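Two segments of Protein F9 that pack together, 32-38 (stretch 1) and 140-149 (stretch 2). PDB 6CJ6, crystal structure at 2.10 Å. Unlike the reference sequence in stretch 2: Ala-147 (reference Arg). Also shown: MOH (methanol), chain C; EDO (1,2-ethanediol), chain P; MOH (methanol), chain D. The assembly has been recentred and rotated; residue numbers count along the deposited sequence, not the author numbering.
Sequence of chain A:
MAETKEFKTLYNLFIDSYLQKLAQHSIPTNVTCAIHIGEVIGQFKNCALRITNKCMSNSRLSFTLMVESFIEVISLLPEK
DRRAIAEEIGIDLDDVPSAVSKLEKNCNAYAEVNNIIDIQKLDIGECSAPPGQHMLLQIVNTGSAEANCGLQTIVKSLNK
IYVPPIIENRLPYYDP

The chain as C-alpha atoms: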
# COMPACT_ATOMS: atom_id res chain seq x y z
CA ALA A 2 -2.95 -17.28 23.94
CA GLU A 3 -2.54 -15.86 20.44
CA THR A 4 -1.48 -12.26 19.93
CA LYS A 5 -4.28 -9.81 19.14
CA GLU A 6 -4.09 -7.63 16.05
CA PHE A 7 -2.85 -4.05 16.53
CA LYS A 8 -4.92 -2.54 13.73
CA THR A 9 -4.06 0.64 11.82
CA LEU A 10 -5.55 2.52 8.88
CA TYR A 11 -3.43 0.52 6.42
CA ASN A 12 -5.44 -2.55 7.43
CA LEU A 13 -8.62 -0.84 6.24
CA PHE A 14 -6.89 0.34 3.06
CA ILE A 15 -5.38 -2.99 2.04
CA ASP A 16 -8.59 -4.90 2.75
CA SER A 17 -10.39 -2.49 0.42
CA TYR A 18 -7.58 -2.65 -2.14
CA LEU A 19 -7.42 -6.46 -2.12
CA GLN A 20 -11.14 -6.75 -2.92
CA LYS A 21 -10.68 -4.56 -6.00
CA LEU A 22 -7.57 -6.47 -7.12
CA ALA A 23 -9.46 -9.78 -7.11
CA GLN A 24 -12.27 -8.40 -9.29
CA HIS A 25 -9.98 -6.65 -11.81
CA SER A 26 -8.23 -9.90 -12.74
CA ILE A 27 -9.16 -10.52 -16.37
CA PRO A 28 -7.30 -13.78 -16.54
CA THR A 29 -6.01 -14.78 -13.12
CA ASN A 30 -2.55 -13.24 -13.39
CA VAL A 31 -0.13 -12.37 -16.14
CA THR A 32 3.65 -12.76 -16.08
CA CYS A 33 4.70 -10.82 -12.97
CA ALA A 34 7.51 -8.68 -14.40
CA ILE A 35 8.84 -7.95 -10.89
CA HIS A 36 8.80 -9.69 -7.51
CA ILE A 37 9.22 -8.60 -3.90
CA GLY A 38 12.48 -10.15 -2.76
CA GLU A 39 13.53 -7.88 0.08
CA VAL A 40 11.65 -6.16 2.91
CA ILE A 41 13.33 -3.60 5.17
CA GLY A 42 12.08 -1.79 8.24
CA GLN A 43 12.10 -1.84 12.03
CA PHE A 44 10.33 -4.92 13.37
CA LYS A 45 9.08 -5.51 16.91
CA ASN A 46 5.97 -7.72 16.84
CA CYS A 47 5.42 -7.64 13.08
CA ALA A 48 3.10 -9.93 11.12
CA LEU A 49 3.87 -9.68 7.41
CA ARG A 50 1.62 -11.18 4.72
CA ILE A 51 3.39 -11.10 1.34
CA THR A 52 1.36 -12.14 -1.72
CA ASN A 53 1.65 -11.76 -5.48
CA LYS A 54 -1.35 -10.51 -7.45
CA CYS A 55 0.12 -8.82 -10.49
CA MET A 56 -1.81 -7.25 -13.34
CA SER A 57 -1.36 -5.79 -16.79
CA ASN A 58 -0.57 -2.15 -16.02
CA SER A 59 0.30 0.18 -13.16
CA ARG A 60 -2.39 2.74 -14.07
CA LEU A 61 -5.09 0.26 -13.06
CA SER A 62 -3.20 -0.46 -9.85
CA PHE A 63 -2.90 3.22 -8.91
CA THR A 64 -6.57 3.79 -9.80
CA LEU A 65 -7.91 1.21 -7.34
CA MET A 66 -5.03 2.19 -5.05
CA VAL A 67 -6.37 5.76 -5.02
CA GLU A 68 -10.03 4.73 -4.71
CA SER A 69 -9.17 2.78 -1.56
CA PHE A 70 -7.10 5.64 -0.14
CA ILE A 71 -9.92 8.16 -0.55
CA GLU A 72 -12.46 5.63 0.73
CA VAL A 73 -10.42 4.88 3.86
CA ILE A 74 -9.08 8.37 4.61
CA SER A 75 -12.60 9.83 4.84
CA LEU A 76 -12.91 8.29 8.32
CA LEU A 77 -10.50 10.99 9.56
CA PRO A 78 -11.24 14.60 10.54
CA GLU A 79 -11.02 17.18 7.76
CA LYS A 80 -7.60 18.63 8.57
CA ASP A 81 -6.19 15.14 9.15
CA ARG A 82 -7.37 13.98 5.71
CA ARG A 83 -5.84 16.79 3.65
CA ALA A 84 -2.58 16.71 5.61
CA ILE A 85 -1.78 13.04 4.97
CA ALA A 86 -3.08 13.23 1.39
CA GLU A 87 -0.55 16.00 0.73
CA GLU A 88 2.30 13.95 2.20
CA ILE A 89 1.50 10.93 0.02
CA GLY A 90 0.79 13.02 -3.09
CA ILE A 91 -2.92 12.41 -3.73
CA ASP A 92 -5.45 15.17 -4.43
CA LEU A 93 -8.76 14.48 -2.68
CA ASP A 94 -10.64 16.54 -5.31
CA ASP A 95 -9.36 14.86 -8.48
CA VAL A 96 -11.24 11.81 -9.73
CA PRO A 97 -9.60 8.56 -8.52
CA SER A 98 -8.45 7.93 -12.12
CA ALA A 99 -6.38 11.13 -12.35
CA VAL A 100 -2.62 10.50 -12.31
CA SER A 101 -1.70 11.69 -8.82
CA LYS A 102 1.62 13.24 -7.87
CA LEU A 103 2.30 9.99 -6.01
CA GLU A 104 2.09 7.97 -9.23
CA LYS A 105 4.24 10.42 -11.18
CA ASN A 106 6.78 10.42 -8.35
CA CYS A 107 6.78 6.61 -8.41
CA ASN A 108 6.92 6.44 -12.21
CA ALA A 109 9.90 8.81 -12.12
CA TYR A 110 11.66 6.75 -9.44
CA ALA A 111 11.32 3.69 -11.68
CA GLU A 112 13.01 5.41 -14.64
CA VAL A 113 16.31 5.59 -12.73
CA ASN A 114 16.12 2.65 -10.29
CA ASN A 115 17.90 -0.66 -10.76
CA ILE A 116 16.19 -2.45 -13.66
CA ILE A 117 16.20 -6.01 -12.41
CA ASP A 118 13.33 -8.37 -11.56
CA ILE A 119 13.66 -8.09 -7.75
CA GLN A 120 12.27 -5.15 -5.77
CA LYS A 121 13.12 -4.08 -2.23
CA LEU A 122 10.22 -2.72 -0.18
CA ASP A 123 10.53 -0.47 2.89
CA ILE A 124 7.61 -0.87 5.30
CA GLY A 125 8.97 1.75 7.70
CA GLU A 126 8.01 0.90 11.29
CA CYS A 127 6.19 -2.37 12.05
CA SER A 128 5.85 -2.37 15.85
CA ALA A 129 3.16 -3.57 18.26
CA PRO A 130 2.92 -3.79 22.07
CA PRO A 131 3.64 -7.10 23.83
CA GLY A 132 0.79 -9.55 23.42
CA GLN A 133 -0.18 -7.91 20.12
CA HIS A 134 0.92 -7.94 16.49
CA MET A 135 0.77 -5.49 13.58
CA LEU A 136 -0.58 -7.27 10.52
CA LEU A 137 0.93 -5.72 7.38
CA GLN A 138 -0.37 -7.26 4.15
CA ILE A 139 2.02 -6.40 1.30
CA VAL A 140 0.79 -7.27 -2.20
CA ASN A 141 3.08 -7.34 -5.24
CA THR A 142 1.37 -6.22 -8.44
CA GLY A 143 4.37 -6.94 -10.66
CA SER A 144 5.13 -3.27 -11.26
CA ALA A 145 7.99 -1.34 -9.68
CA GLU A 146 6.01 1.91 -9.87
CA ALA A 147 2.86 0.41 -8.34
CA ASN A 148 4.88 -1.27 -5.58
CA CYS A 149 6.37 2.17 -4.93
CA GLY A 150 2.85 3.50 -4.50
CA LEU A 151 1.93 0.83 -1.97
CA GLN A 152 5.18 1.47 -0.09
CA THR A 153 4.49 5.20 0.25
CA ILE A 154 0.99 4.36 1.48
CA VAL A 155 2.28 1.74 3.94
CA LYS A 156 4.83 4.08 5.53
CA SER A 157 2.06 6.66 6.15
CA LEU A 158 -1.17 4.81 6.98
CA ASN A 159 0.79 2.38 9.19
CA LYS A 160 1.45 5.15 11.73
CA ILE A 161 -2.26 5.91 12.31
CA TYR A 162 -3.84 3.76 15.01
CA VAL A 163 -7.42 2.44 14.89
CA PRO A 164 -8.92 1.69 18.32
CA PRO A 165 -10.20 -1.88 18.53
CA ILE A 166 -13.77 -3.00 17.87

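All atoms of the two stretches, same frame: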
# COMPACT_ATOMS: atom_id res chain seq x y z
N THR A 32 2.27 -12.55 -16.50
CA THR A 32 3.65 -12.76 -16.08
C THR A 32 4.07 -11.59 -15.19
O THR A 32 4.25 -10.47 -15.68
CB THR A 32 4.55 -12.87 -17.30
N CYS A 33 4.21 -11.84 -13.89
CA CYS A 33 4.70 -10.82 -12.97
C CYS A 33 6.10 -10.39 -13.40
O CYS A 33 7.06 -11.16 -13.29
CB CYS A 33 4.73 -11.34 -11.53
SG CYS A 33 3.11 -11.62 -10.77
N ALA A 34 6.22 -9.17 -13.92
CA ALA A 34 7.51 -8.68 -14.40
C ALA A 34 8.49 -8.44 -13.27
O ALA A 34 9.70 -8.42 -13.51
CB ALA A 34 7.31 -7.40 -15.21
N ILE A 35 8.00 -8.24 -12.05
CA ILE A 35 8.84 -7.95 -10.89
C ILE A 35 8.29 -8.70 -9.69
O ILE A 35 7.10 -9.02 -9.62
CB ILE A 35 8.95 -6.43 -10.63
CG1 ILE A 35 10.28 -6.08 -9.97
CG2 ILE A 35 7.79 -5.94 -9.77
CD1 ILE A 35 10.49 -4.60 -9.75
N HIS A 36 9.17 -8.99 -8.73
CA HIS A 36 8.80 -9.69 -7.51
C HIS A 36 9.40 -8.98 -6.31
O HIS A 36 10.43 -8.32 -6.40
CB HIS A 36 9.27 -11.15 -7.53
CG HIS A 36 8.58 -11.99 -8.55
ND1 HIS A 36 9.01 -12.09 -9.85
CD2 HIS A 36 7.47 -12.77 -8.46
CE1 HIS A 36 8.20 -12.90 -10.52
NE2 HIS A 36 7.26 -13.33 -9.70
N ILE A 37 8.73 -9.14 -5.17
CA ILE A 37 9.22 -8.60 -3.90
C ILE A 37 10.21 -9.61 -3.32
O ILE A 37 9.82 -10.72 -2.95
CB ILE A 37 8.08 -8.32 -2.93
CG1 ILE A 37 7.07 -7.35 -3.55
CG2 ILE A 37 8.63 -7.75 -1.62
CD1 ILE A 37 7.64 -6.00 -3.87
N GLY A 38 11.48 -9.23 -3.25
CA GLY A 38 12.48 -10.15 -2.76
C GLY A 38 13.25 -9.63 -1.56
O GLY A 38 14.25 -10.22 -1.16
N VAL A 140 1.17 -6.59 -0.97
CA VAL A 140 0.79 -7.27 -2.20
C VAL A 140 1.66 -6.75 -3.34
O VAL A 140 1.77 -5.54 -3.55
CB VAL A 140 -0.71 -7.12 -2.51
CG1 VAL A 140 -1.13 -5.66 -2.46
CG2 VAL A 140 -1.04 -7.73 -3.86
N ASN A 141 2.30 -7.67 -4.06
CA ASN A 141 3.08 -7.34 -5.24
C ASN A 141 2.16 -7.36 -6.45
O ASN A 141 1.50 -8.38 -6.72
CB ASN A 141 4.19 -8.37 -5.44
CG ASN A 141 4.94 -8.16 -6.74
OD1 ASN A 141 5.18 -7.02 -7.15
ND2 ASN A 141 5.31 -9.25 -7.41
N THR A 142 2.11 -6.26 -7.19
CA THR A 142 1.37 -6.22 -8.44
C THR A 142 2.27 -6.27 -9.67
O THR A 142 1.84 -5.89 -10.76
CB THR A 142 0.43 -5.01 -8.51
OG1 THR A 142 1.16 -3.81 -8.26
CG2 THR A 142 -0.71 -5.17 -7.51
N GLY A 143 3.50 -6.75 -9.52
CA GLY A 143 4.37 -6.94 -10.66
C GLY A 143 4.78 -5.68 -11.37
O GLY A 143 5.20 -5.74 -12.53
N SER A 144 4.68 -4.53 -10.71
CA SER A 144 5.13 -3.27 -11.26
C SER A 144 5.98 -2.57 -10.21
O SER A 144 5.57 -2.47 -9.05
CB SER A 144 3.95 -2.38 -11.64
OG SER A 144 4.34 -1.03 -11.73
N ALA A 145 7.15 -2.08 -10.61
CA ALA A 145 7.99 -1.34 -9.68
C ALA A 145 7.33 -0.03 -9.27
O ALA A 145 7.43 0.39 -8.11
CB ALA A 145 9.36 -1.08 -10.30
N GLU A 146 6.63 0.63 -10.20
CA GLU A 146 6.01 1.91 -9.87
C GLU A 146 4.80 1.72 -8.97
O GLU A 146 4.57 2.52 -8.05
CB GLU A 146 5.69 2.71 -11.13
CG GLU A 146 5.24 1.89 -12.34
CD GLU A 146 6.41 1.27 -13.11
OE1 GLU A 146 7.22 2.03 -13.67
OE2 GLU A 146 6.50 0.03 -13.14
N ALA A 147 4.01 0.67 -9.21
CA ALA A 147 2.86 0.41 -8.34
C ALA A 147 3.30 -0.04 -6.95
O ALA A 147 2.72 0.37 -5.95
CB ALA A 147 1.93 -0.62 -8.98
N ASN A 148 4.33 -0.89 -6.88
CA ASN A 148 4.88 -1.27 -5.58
C ASN A 148 5.40 -0.05 -4.83
O ASN A 148 5.30 0.02 -3.60
CB ASN A 148 5.99 -2.30 -5.75
CG ASN A 148 5.48 -3.68 -6.14
OD1 ASN A 148 4.29 -3.98 -6.00
ND2 ASN A 148 6.38 -4.53 -6.61
N CYS A 149 5.97 0.91 -5.55
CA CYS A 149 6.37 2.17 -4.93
C CYS A 149 5.18 2.90 -4.34
O CYS A 149 5.28 3.51 -3.27
CB CYS A 149 7.07 3.06 -5.96
SG CYS A 149 7.13 4.81 -5.50
C MOH C . 0.20 -2.39 -5.80
O MOH C . 1.50 -2.76 -5.38
C1 EDO P . 2.85 -15.33 -10.30
O1 EDO P . 1.72 -14.92 -9.53
C2 EDO P . 4.06 -14.50 -9.90
O2 EDO P . 5.24 -15.06 -10.48
C MOH D . 16.44 -11.18 -3.15
O MOH D . 15.43 -12.16 -3.06
O HOH W 1 3.33 -7.62 -14.23

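Stretch 1 runs as a loop from Thr-32 and becomes a strand at His-36; stretch 2 leaves a strand after Asn-141, turns through Thr-142 to Ser-144, and enters a helix at Ala-145. The two backbones come closest where both are irregular: Cys-33 CA lies 4.5 Å from Gly-143 CA. Gly-143 suits the tight spot on two counts. Its phi of 65° favours glycine, and an ideal CB there would sit 3.4 Å from Cys-33 CA. The bare CA instead makes a CA-H...O contact with Ile-35 O, at 3.6 Å. A water links the two stretches, its O accepting from Ala-34 N at 3.3 Å and donating to Gly-143 O at 3.1 Å.

No backbone-to-backbone hydrogen bond ties the stretches together; a side chain does the work. Asn-141 ND2 donates to Ile-35 O at 2.9 Å and a nearly straight 165°. The amide is held in place from its other end, since Asn-141 OD1 accepts from Gly-143 N at 2.9 Å and from Asn-148 ND2 at 2.8 Å. One asparagine thus braces its own turn, the first helical turn and the neighbouring loop. The helix start is secured separately, by Ser-144 OG capping Ala-147 N at 3.1 Å.

Two isoleucines pack beside this polar centre. Ile-35 is buried: its CG2 lies 3.4 Å from Gly-143 C and 3.7 Å from Asn-148 ND2, and its CD1 is 3.7 Å from Ala-145 CB. Ile-37 points toward stretch 2, its CG1 3.6 Å from Asn-141 CB and its CD1 3.4 Å from Asn-148 ND2. Between them, His-36 points away, and its NE2 hydrogen-bonds 1,2-ethanediol O2 at 2.8 Å. The rule to read here is a buried, well-bonded amide with isoleucines packed beside it, next to a glycine that permits close backbone approach.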